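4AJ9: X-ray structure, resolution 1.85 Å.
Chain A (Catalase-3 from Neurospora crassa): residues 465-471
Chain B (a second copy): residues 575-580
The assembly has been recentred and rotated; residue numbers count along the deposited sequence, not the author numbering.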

# COMPACT_ATOMS: atom_id res chain seq x y z
N ARG A 465 14.10 3.25 41.56
CA ARG A 465 13.98 4.57 42.18
C ARG A 465 13.90 5.69 41.14
O ARG A 465 13.04 6.58 41.22
N PHE A 466 14.83 5.67 40.19
CA PHE A 466 14.83 6.66 39.11
C PHE A 466 13.50 6.64 38.34
O PHE A 466 12.86 7.69 38.17
N GLU A 467 13.09 5.46 37.88
CA GLU A 467 11.91 5.31 37.03
C GLU A 467 10.60 5.70 37.72
O GLU A 467 9.83 6.51 37.21
N ALA A 468 10.35 5.09 38.88
CA ALA A 468 9.11 5.30 39.61
C ALA A 468 8.98 6.74 40.11
O ALA A 468 7.86 7.24 40.31
N SER A 469 10.10 7.41 40.34
CA SER A 469 10.02 8.80 40.77
C SER A 469 9.46 9.67 39.64
O SER A 469 9.06 10.82 39.88
N HIS A 470 9.41 9.13 38.42
CA HIS A 470 8.83 9.86 37.28
C HIS A 470 7.31 9.71 37.20
O HIS A 470 6.65 10.39 36.41
N VAL A 471 6.76 8.80 37.99
CA VAL A 471 5.32 8.53 37.93
C VAL A 471 4.58 9.61 38.69
O VAL A 471 4.83 9.82 39.89
N GLN B 575 11.07 16.73 42.33
CA GLN B 575 11.97 15.85 41.61
C GLN B 575 13.17 15.46 42.47
O GLN B 575 13.67 16.26 43.26
N THR B 576 13.62 14.22 42.34
CA THR B 576 14.83 13.75 43.02
C THR B 576 16.10 14.16 42.29
O THR B 576 16.07 14.39 41.07
N TYR B 577 17.21 14.24 43.02
CA TYR B 577 18.51 14.46 42.40
C TYR B 577 18.81 13.41 41.33
O TYR B 577 19.37 13.74 40.29
N SER B 578 18.42 12.16 41.59
CA SER B 578 18.65 11.09 40.61
C SER B 578 18.02 11.45 39.27
O SER B 578 18.61 11.24 38.20
N ALA B 579 16.81 11.98 39.34
CA ALA B 579 16.05 12.30 38.14
C ALA B 579 16.41 13.66 37.55
O ALA B 579 16.02 13.97 36.43
N ALA B 580 17.14 14.47 38.30
CA ALA B 580 17.38 15.86 37.88
C ALA B 580 18.62 16.08 37.02
O ALA B 580 19.61 15.35 37.13

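How does an aromatic ring come to lie against the second chain? The CA-to-CB bond of A:Phe466 points sideways, but chi1 is t (173°) and chi2 is 86°, and the end of the side chain comes nearer to chain B. There B:Ser578 O sits at the ring edge, 3.6 Å from A:Phe466 CD1, while B:Ala579 CA lies 3.8 Å from A:Phe466 CE1. B:Ser578 points toward chain A with chi1 t, bringing its OG within 3.7 Å of A:Phe466 CD1.

What does the small side chain of B:Ala579 touch? Its methyl group is met by three residues: CB lies 3.6 Å from A:His470 CE1, 3.9 Å from A:Ser469 OG and 4.4 Å from A:Phe466 CE1. A:His470, chi1 m and chi2 70°, is tethered within its own chain by a hydrogen bond from ND1 to A:Phe466 O (2.6 Å). A:Ser469, chi1 p, also donates from OG to A:Phe466 O (2.9 Å), so one carbonyl anchors both side chains.

What links the polar groups, given that no direct hydrogen bond crosses the contact? A:Ser469 and B:Thr576 point toward each other's stretches, yet their OG and OG1 atoms remain 3.8 Å apart, and waters make the connections. Water 2 donates to A:Ser469 OG (2.9 Å) and accepts from B:Thr576 N (3.0 Å). Water 1 joins B:Thr576 OG1 (2.8 Å) to A:Arg465 O through a weak bond (3.1 Å). The p rotamer of B:Thr576 also lets OG1 accept from B:Ala579 N (3.1 Å), bracing the turn that carries the alanine.

Where does the imidazole's other nitrogen find a partner? Water 3 lies 2.6 Å from A:His470 NE2 and donates to B:Ala579 O (2.8 Å), adding a bridge beside the methyl contact.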

# COMPACT_ATOMS: atom_id res chain seq x y z
CB ARG A 465 15.18 4.86 43.09
CG ARG A 465 15.11 4.17 44.46
CD ARG A 465 16.44 4.27 45.16
NE ARG A 465 16.35 3.88 46.57
CZ ARG A 465 17.39 3.79 47.39
NH1 ARG A 465 18.62 4.02 46.94
NH2 ARG A 465 17.21 3.44 48.65
CB PHE A 466 16.00 6.41 38.15
CG PHE A 466 15.97 7.30 36.91
CD1 PHE A 466 16.54 8.56 36.93
CD2 PHE A 466 15.39 6.85 35.73
CE1 PHE A 466 16.53 9.36 35.80
CE2 PHE A 466 15.37 7.65 34.59
CZ PHE A 466 15.94 8.91 34.63
CB GLU A 467 11.77 3.85 36.55
CG GLU A 467 12.91 3.35 35.67
CD GLU A 467 12.53 3.21 34.20
OE1 GLU A 467 11.33 2.99 33.90
OE2 GLU A 467 13.43 3.29 33.35
CB ALA A 468 9.04 4.33 40.78
CB SER A 469 11.38 9.33 41.24
OG SER A 469 12.22 9.68 40.15
CB HIS A 470 9.45 9.42 35.94
CG HIS A 470 10.85 9.90 35.73
ND1 HIS A 470 11.93 9.42 36.44
CD2 HIS A 470 11.36 10.82 34.86
CE1 HIS A 470 13.03 10.02 36.04
NE2 HIS A 470 12.71 10.88 35.09
CB VAL A 471 5.00 7.13 38.51
CG1 VAL A 471 3.50 6.91 38.64
CG2 VAL A 471 5.66 6.03 37.67
CB GLN B 575 12.46 16.55 40.33
CG GLN B 575 13.24 15.69 39.35
CD GLN B 575 13.51 16.43 38.04
OE1 GLN B 575 14.12 17.49 38.04
NE2 GLN B 575 13.03 15.88 36.93
CB THR B 576 14.85 12.22 43.14
OG1 THR B 576 14.96 11.65 41.83
CG2 THR B 576 13.57 11.75 43.82
CB TYR B 577 19.63 14.50 43.45
CG TYR B 577 19.73 15.86 44.13
CD1 TYR B 577 20.21 16.97 43.43
CD2 TYR B 577 19.34 16.03 45.45
CE1 TYR B 577 20.30 18.22 44.04
CE2 TYR B 577 19.43 17.27 46.07
CZ TYR B 577 19.90 18.36 45.36
OH TYR B 577 19.98 19.59 45.98
CB SER B 578 18.05 9.77 41.13
OG SER B 578 18.29 8.71 40.22
CB ALA B 579 14.55 12.26 38.46
CB ALA B 580 17.41 16.79 39.09
O HOH W 1 14.85 8.89 42.24
O HOH W 2 11.98 12.55 40.45
O HOH W 3 14.66 12.43 34.49